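Local structure of TRAP dicarboxylate ABC transporter, substrate-binding protein (Roseobacter denitrificans, 4OVQ) at residues V40-F45 against A139-G144; E305-F308 against D313-P316; A50-G55 against A258-L263. The protein binds beta-D-glucuronate and is probably a periplasmic solute receptor that hands such sugar acids to a TRAP transporter. One frame throughout, in Å; residues are numbered along the deposited sequence. Where two conformers were deposited one is given.

In the fold
Leaving the N terminus, the chain enters helix 37-52, which serves both contact 1 and contact 3. Contact 1 closes a loop of 93 residues, bringing V40-F45 against the edge strand 135-141 of the five-stranded sheet. Contact 3 starts within that loop and ends far beyond it, where A50-G55 meets the long helix 248-282 at A258-L263, so the two loops cross. Their centres lie about 12 Å apart, and S261 of the long helix joins them by probable hydrogen bonds to A41 and Y141. Contact 2 follows in series, a short connection between helices 301-310 and 315-322 with only four residues between the two segments, its centre about 30 Å from that of contact 1.

Contact 1 (V40-F45 against A139-G144)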
loop_
_atom_site.group_PDB
_atom_site.type_symbol
_atom_site.label_atom_id
_atom_site.label_comp_id
_atom_site.label_asym_id
_atom_site.label_seq_id
_atom_site.Cartn_x
_atom_site.Cartn_y
_atom_site.Cartn_z
ATOM N N VAL A 40 7.163 13.265 3.599
ATOM C CA VAL A 40 7.783 13.980 4.727
ATOM C C VAL A 40 8.543 12.958 5.567
ATOM O O VAL A 40 9.691 13.197 6.014
ATOM C CB VAL A 40 6.716 14.664 5.536
ATOM C CG1 VAL A 40 7.314 15.273 6.807
ATOM C CG2 VAL A 40 6.047 15.770 4.712
ATOM N N ALA A 41 7.956 11.787 5.739
ATOM C CA ALA A 41 8.596 10.746 6.562
ATOM C C ALA A 41 9.842 10.133 5.899
ATOM O O ALA A 41 10.791 9.778 6.598
ATOM C CB ALA A 41 7.590 9.648 6.941
HETATM N N MSE A 42 9.834 9.946 4.578
HETATM C CA MSE A 42 11.032 9.467 3.934
HETATM C C MSE A 42 12.152 10.514 3.961
HETATM O O MSE A 42 13.321 10.156 4.035
HETATM C CB MSE A 42 10.715 8.979 2.485
HETATM C CG MSE A 42 9.874 7.705 2.441
HETATM SE SE MSE A 42 10.806 6.167 3.210
HETATM C CE MSE A 42 11.985 5.837 1.680
ATOM N N ASP A 43 11.788 11.789 3.870
ATOM C CA ASP A 43 12.776 12.859 4.066
ATOM C C ASP A 43 13.372 12.717 5.458
ATOM O O ASP A 43 14.588 12.834 5.649
ATOM C CB ASP A 43 12.164 14.262 3.853
ATOM C CG ASP A 43 11.979 14.602 2.379
ATOM O OD1 ASP A 43 12.691 13.982 1.563
ATOM O OD2 ASP A 43 11.122 15.459 2.071
ATOM N N LYS A 44 12.522 12.424 6.419
ATOM C CA LYS A 44 12.994 12.245 7.788
ATOM C C LYS A 44 13.906 11.022 7.933
ATOM O O LYS A 44 14.919 11.057 8.665
ATOM C CB LYS A 44 11.812 12.190 8.752
ATOM C CG LYS A 44 12.240 12.166 10.245
ATOM C CD LYS A 44 13.052 13.416 10.687
ATOM C CE LYS A 44 12.315 14.718 10.399
ATOM N NZ LYS A 44 12.955 15.930 11.069
ATOM N N PHE A 45 13.556 9.931 7.254
ATOM C CA PHE A 45 14.406 8.766 7.207
ATOM C C PHE A 45 15.773 9.139 6.652
ATOM O O PHE A 45 16.805 8.805 7.246
ATOM C CB PHE A 45 13.752 7.662 6.400
ATOM C CG PHE A 45 14.651 6.460 6.141
ATOM C CD1 PHE A 45 15.237 5.737 7.206
ATOM C CD2 PHE A 45 14.896 6.038 4.845
ATOM C CE1 PHE A 45 16.034 4.619 6.967
ATOM C CE2 PHE A 45 15.696 4.911 4.587
ATOM C CZ PHE A 45 16.265 4.189 5.646
ATOM N N ALA A 139 10.893 -0.994 8.304
ATOM C CA ALA A 139 9.836 -0.463 9.143
ATOM C C ALA A 139 8.550 -0.443 8.359
ATOM O O ALA A 139 8.579 -0.489 7.121
ATOM C CB ALA A 139 10.186 0.929 9.625
ATOM N N TRP A 140 7.426 -0.379 9.064
ATOM C CA TRP A 140 6.124 -0.388 8.458
ATOM C C TRP A 140 5.455 1.020 8.501
ATOM O O TRP A 140 5.409 1.698 9.544
ATOM C CB TRP A 140 5.189 -1.380 9.173
ATOM C CG TRP A 140 5.678 -2.789 9.265
ATOM C CD1 TRP A 140 5.982 -3.467 10.414
ATOM C CD2 TRP A 140 5.891 -3.707 8.190
ATOM N NE1 TRP A 140 6.397 -4.736 10.114
ATOM C CE2 TRP A 140 6.328 -4.921 8.758
ATOM C CE3 TRP A 140 5.754 -3.631 6.798
ATOM C CZ2 TRP A 140 6.653 -6.037 7.984
ATOM C CZ3 TRP A 140 6.064 -4.760 6.039
ATOM C CH2 TRP A 140 6.512 -5.937 6.639
ATOM N N TYR A 141 4.880 1.419 7.378
ATOM C CA TYR A 141 4.110 2.648 7.279
ATOM C C TYR A 141 2.621 2.351 7.170
ATOM O O TYR A 141 2.224 1.301 6.633
ATOM C CB TYR A 141 4.504 3.391 5.998
ATOM C CG TYR A 141 5.729 4.273 6.014
ATOM C CD1 TYR A 141 6.573 4.390 7.116
ATOM C CD2 TYR A 141 6.017 5.031 4.882
ATOM C CE1 TYR A 141 7.685 5.234 7.069
ATOM C CE2 TYR A 141 7.104 5.866 4.826
ATOM C CZ TYR A 141 7.925 5.973 5.909
ATOM O OH TYR A 141 9.010 6.827 5.827
ATOM N N ASP A 142 1.789 3.274 7.656
ATOM C CA ASP A 142 0.328 3.222 7.538
ATOM C C ASP A 142 -0.098 3.753 6.179
ATOM O O ASP A 142 0.424 4.775 5.696
ATOM C CB ASP A 142 -0.245 4.141 8.637
ATOM C CG ASP A 142 -1.697 3.855 8.978
ATOM O OD1 ASP A 142 -2.433 3.206 8.210
ATOM O OD2 ASP A 142 -2.116 4.299 10.075
ATOM N N ALA A 143 -1.048 3.068 5.539
ATOM C CA ALA A 143 -1.727 3.588 4.342
ATOM C C ALA A 143 -3.226 3.427 4.474
ATOM O O ALA A 143 -3.955 3.452 3.475
ATOM C CB ALA A 143 -1.234 2.904 3.064
ATOM N N GLY A 144 -3.693 3.299 5.716
ATOM C CA GLY A 144 -5.107 3.230 5.977
ATOM C C GLY A 144 -5.836 2.109 5.277
ATOM O O GLY A 144 -5.264 1.081 4.946
#
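Y141 runs its phenol end against helix 37-52, where it overlaps the methyl of A41 and the bent side chain of M42, a selenomethionine. The contact is a helix-on-sheet packing of the solute-binding protein fold: Y141 closes strand 135-141, an outermost strand of the five-stranded mixed sheet, and the helix lies over that sheet. The hydroxyl end does most of the touching. From the A41 side, CB comes within 3.3 Å of Y141 OH and 3.8 Å of Y141 CZ. From the M42 side, SE stands 3.2 Å from Y141 OH, and CG of the same residue reaches ring atom CE2 of Y141 at 4.1 Å. This is a Met-aromatic contact with an oblique approach: the selenium is 4.9 Å from the centroid of the Y141 ring and 61° off its normal. M42 reaches this position by folding at both chi2 (-64°) and chi3 (-77°), which curls the selenium round beside the phenol.

The polar need of the phenol is met from a third element. S261 of helix 248-282 is hydrogen-bonded through OG to both Y141 OH and the carbonyl O of A41, and so ties strand, first helix and long helix together in a buried place. I236 of the adjoining strand 234-239 and N86 of strand 84-88, one further in, also pack against M42. The glucuronate site is close by: the side chain of Y141 lies about 4 Å from that of the ligand-binding E234 and about 8 Å from the sugar itself. Beyond the strand the chain bends in an Asx turn, in which the backbone N of G144 gives its hydrogen to D142 OD1 at 2.8 Å, on the anti side of the carboxylate and tilted out of its plane.

Contact 2 (E305-F308 against D313-P316); sequences EAYF and DLRP
The junction of the last two helices, where helix 301-310 gives way to a short 3-10 segment and then helix 315-322, is closed by R315 folding back over F308. The guanidinium lies over one face of the phenyl ring, with R315 CZ 4.2 Å from the F308 centroid and 28° off the ring normal, a cation-pi contact. Its plane is tilted 32° from that of the ring. Nearer its backbone, R315 also sets CG over the same face, a CH-pi contact, so that both the aliphatic and the charged parts of the arginine are used. R315 starts out extended, CG anti to the backbone N, and the bend at chi3 (-78°) then turns the guanidinium across the ring.

The junction belongs to the surface of the solute-binding fold, away from the sugar site. E305, one helical turn before F308, approaches the edge of the guanidinium, but its OE1 stays 4.4 Å from R315 NH2, too far for a salt bridge. A water spans the gap: it donates to E305 OE1 at 2.6 Å and accepts from R315 NH2 at 2.7 Å. On the more buried flank, Y307 crosses L314, whose CD2 is 3.2 Å from the phenol OH of Y307; that hydroxyl is hydrogen-bonded to the carbonyl O of P97.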
loop_
_atom_site.group_PDB
_atom_site.type_symbol
_atom_site.label_atom_id
_atom_site.label_comp_id
_atom_site.label_asym_id
_atom_site.label_seq_id
_atom_site.Cartn_x
_atom_site.Cartn_y
_atom_site.Cartn_z
ATOM N N GLU A 305 -9.700 -18.688 -1.534
ATOM C CA GLU A 305 -9.546 -20.072 -1.900
ATOM C C GLU A 305 -8.515 -20.220 -3.021
ATOM O O GLU A 305 -7.739 -21.169 -3.045
ATOM C CB GLU A 305 -10.912 -20.618 -2.289
ATOM C CG GLU A 305 -11.808 -20.740 -1.071
ATOM C CD GLU A 305 -11.292 -21.818 -0.151
ATOM O OE1 GLU A 305 -10.665 -22.763 -0.682
ATOM O OE2 GLU A 305 -11.497 -21.710 1.082
ATOM N N ALA A 306 -8.450 -19.227 -3.894
ATOM C CA ALA A 306 -7.507 -19.272 -5.017
ATOM C C ALA A 306 -6.057 -18.898 -4.609
ATOM O O ALA A 306 -5.091 -19.281 -5.279
ATOM C CB ALA A 306 -7.998 -18.384 -6.126
ATOM N N TYR A 307 -5.908 -18.145 -3.522
ATOM C CA TYR A 307 -4.596 -17.963 -2.908
ATOM C C TYR A 307 -4.139 -19.236 -2.179
ATOM O O TYR A 307 -2.954 -19.568 -2.162
ATOM C CB TYR A 307 -4.645 -16.789 -1.937
ATOM C CG TYR A 307 -3.387 -16.589 -1.154
ATOM C CD1 TYR A 307 -2.327 -15.860 -1.699
ATOM C CD2 TYR A 307 -3.262 -17.061 0.137
ATOM C CE1 TYR A 307 -1.162 -15.657 -0.993
ATOM C CE2 TYR A 307 -2.085 -16.868 0.860
ATOM C CZ TYR A 307 -1.043 -16.167 0.282
ATOM O OH TYR A 307 0.122 -15.960 0.981
ATOM N N PHE A 308 -5.091 -19.935 -1.570
ATOM C CA PHE A 308 -4.780 -21.149 -0.824
ATOM C C PHE A 308 -4.280 -22.217 -1.784
ATOM O O PHE A 308 -3.371 -23.003 -1.459
ATOM C CB PHE A 308 -6.014 -21.642 -0.075
ATOM C CG PHE A 308 -6.421 -20.764 1.082
ATOM C CD1 PHE A 308 -5.470 -20.079 1.815
ATOM C CD2 PHE A 308 -7.755 -20.632 1.436
ATOM C CE1 PHE A 308 -5.844 -19.281 2.874
ATOM C CE2 PHE A 308 -8.133 -19.835 2.502
ATOM C CZ PHE A 308 -7.176 -19.157 3.220
ATOM N N ASP A 313 1.098 -23.812 1.599
ATOM C CA ASP A 313 1.929 -23.605 2.778
ATOM C C ASP A 313 1.560 -22.381 3.592
ATOM O O ASP A 313 1.969 -22.251 4.750
ATOM C CB ASP A 313 3.379 -23.430 2.355
ATOM C CG ASP A 313 3.987 -24.696 1.825
ATOM O OD1 ASP A 313 3.401 -25.778 2.055
ATOM O OD2 ASP A 313 5.066 -24.609 1.191
ATOM N N LEU A 314 0.823 -21.462 2.981
ATOM C CA LEU A 314 0.577 -20.182 3.602
ATOM C C LEU A 314 -0.840 -20.064 4.148
ATOM O O LEU A 314 -1.222 -19.028 4.688
ATOM C CB LEU A 314 0.912 -19.074 2.600
ATOM C CG LEU A 314 2.374 -18.589 2.529
ATOM C CD1 LEU A 314 3.386 -19.691 2.672
ATOM C CD2 LEU A 314 2.644 -17.840 1.219
ATOM N N ARG A 315 -1.609 -21.147 4.073
ATOM C CA ARG A 315 -2.934 -21.156 4.692
ATOM C C ARG A 315 -2.852 -20.791 6.181
ATOM O O ARG A 315 -3.644 -19.973 6.677
ATOM C CB ARG A 315 -3.605 -22.520 4.519
ATOM C CG ARG A 315 -5.043 -22.531 4.977
ATOM C CD ARG A 315 -5.601 -23.949 4.947
ATOM N NE ARG A 315 -5.938 -24.314 3.582
ATOM C CZ ARG A 315 -7.111 -24.053 3.017
ATOM N NH1 ARG A 315 -8.063 -23.438 3.710
ATOM N NH2 ARG A 315 -7.330 -24.395 1.757
ATOM N N PRO A 316 -1.887 -21.395 6.905
ATOM C CA PRO A 316 -1.673 -21.082 8.323
ATOM C C PRO A 316 -1.306 -19.621 8.581
ATOM O O PRO A 316 -1.626 -19.124 9.655
ATOM C CB PRO A 316 -0.515 -22.006 8.728
ATOM C CG PRO A 316 -0.439 -23.049 7.662
ATOM C CD PRO A 316 -0.911 -22.377 6.411
HETATM O O HOH W 1 -10.028 -24.343 1.329
#

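Contact 3 (A50-G55 against A258-L263)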
loop_
_atom_site.group_PDB
_atom_site.type_symbol
_atom_site.label_atom_id
_atom_site.label_comp_id
_atom_site.label_asym_id
_atom_site.label_seq_id
_atom_site.Cartn_x
_atom_site.Cartn_y
_atom_site.Cartn_z
ATOM N N ALA A 50 21.549 10.093 7.894
ATOM C CA ALA A 50 22.771 10.899 7.903
ATOM C C ALA A 50 23.198 11.271 9.313
ATOM O O ALA A 50 24.381 11.280 9.628
ATOM C CB ALA A 50 22.599 12.138 7.029
ATOM N N VAL A 51 22.240 11.587 10.182
ATOM C CA VAL A 51 22.566 11.881 11.577
ATOM C C VAL A 51 23.153 10.672 12.315
ATOM O O VAL A 51 24.242 10.763 12.898
ATOM C CB VAL A 51 21.334 12.434 12.339
ATOM C CG1 VAL A 51 21.620 12.509 13.860
ATOM C CG2 VAL A 51 20.944 13.812 11.751
ATOM N N LYS A 52 22.484 9.536 12.231
ATOM C CA LYS A 52 22.851 8.397 13.080
ATOM C C LYS A 52 24.110 7.685 12.581
ATOM O O LYS A 52 24.776 6.991 13.355
ATOM C CB LYS A 52 21.695 7.410 13.205
ATOM C CG LYS A 52 20.469 7.928 13.904
ATOM C CD LYS A 52 19.390 6.873 13.951
ATOM C CE LYS A 52 18.069 7.409 14.372
ATOM N NZ LYS A 52 18.023 7.936 15.758
ATOM N N THR A 53 24.432 7.870 11.303
ATOM C CA THR A 53 25.664 7.300 10.734
ATOM C C THR A 53 26.798 8.318 10.661
ATOM O O THR A 53 27.821 8.085 10.006
ATOM C CB THR A 53 25.436 6.693 9.326
ATOM O OG1 THR A 53 25.246 7.725 8.340
ATOM C CG2 THR A 53 24.272 5.707 9.316
ATOM N N GLY A 54 26.638 9.462 11.318
ATOM C CA GLY A 54 27.619 10.537 11.234
ATOM C C GLY A 54 28.049 10.927 9.834
ATOM O O GLY A 54 29.203 11.315 9.617
ATOM N N GLY A 55 27.139 10.835 8.877
ATOM C CA GLY A 55 27.421 11.252 7.517
ATOM C C GLY A 55 28.015 10.165 6.631
ATOM O O GLY A 55 28.206 10.367 5.445
ATOM N N ALA A 258 14.883 4.096 10.314
ATOM C CA ALA A 258 13.666 3.630 9.673
ATOM C C ALA A 258 12.518 3.539 10.639
ATOM O O ALA A 258 11.423 3.984 10.362
ATOM C CB ALA A 258 13.892 2.256 9.064
ATOM N N GLN A 259 12.773 2.944 11.794
ATOM C CA GLN A 259 11.725 2.802 12.797
ATOM C C GLN A 259 11.188 4.161 13.286
ATOM O O GLN A 259 9.988 4.343 13.431
ATOM C CB GLN A 259 12.218 1.941 13.962
ATOM C CG GLN A 259 12.468 0.478 13.595
ATOM C CD GLN A 259 13.212 -0.300 14.666
ATOM O OE1 GLN A 259 13.618 0.248 15.689
ATOM N NE2 GLN A 259 13.385 -1.585 14.435
ATOM N N GLU A 260 12.085 5.109 13.523
ATOM C CA GLU A 260 11.704 6.429 13.975
ATOM C C GLU A 260 10.959 7.214 12.872
ATOM O O GLU A 260 9.974 7.895 13.135
ATOM C CB GLU A 260 12.931 7.150 14.514
ATOM C CG GLU A 260 13.421 6.523 15.815
ATOM C CD GLU A 260 14.687 7.160 16.370
ATOM O OE1 GLU A 260 15.243 8.046 15.711
ATOM O OE2 GLU A 260 15.109 6.771 17.485
ATOM N N SER A 261 11.416 7.096 11.619
ATOM C CA SER A 261 10.689 7.655 10.510
ATOM C C SER A 261 9.275 7.110 10.466
ATOM O O SER A 261 8.320 7.832 10.247
ATOM C CB SER A 261 11.404 7.294 9.219
ATOM O OG SER A 261 10.618 7.493 8.053
ATOM N N ALA A 262 9.142 5.793 10.686
ATOM C CA ALA A 262 7.811 5.204 10.622
ATOM C C ALA A 262 6.875 5.631 11.747
ATOM O O ALA A 262 5.702 5.829 11.508
ATOM C CB ALA A 262 7.892 3.690 10.499
ATOM N N LEU A 263 7.395 5.776 12.968
ATOM C CA LEU A 263 6.551 6.321 14.032
ATOM C C LEU A 263 6.077 7.739 13.691
ATOM O O LEU A 263 4.924 8.083 13.893
ATOM C CB LEU A 263 7.315 6.295 15.351
ATOM C CG LEU A 263 7.632 4.885 15.859
ATOM C CD1 LEU A 263 8.377 4.964 17.165
ATOM C CD2 LEU A 263 6.364 4.026 16.037
#
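K52 and E260 come together from two helices and cross obliquely, ammonium to carboxylate. K52 NZ donates a hydrogen bond to E260 OE1 at 2.8 Å, and the pair forms a salt bridge. The donor approaches from above the carboxylate plane, 36° out of it, instead of lying flat alongside the oxygens. The second oxygen is less engaged, with E260 OE2 at 3.6 Å from K52 NZ. The extended lysine chain carries K52 CE to 3.2 Å from E260 OE1, and the kink at chi4 (-64°) then turns NZ to the same oxygen. The glutamate is likewise extended beyond CG (chi2 177°), and the two side chains share the 11.4 Å between K52 CA and E260 CA.

The bridge joins the C-terminal end of helix 37-52 to the long helix 248-282 on the protein surface, away from the sugar site. E256, one turn earlier on the long helix, makes a second salt bridge to K52 NZ, so the ammonium is shared between two acids, an arrangement that would probably stabilise its positive charge. Just past K52 the helix ends in a Schellman motif: G54 takes a positive phi as the C-prime residue, and G55 N bonds back to A50 O at 2.9 Å while G54 N bonds to V51 O.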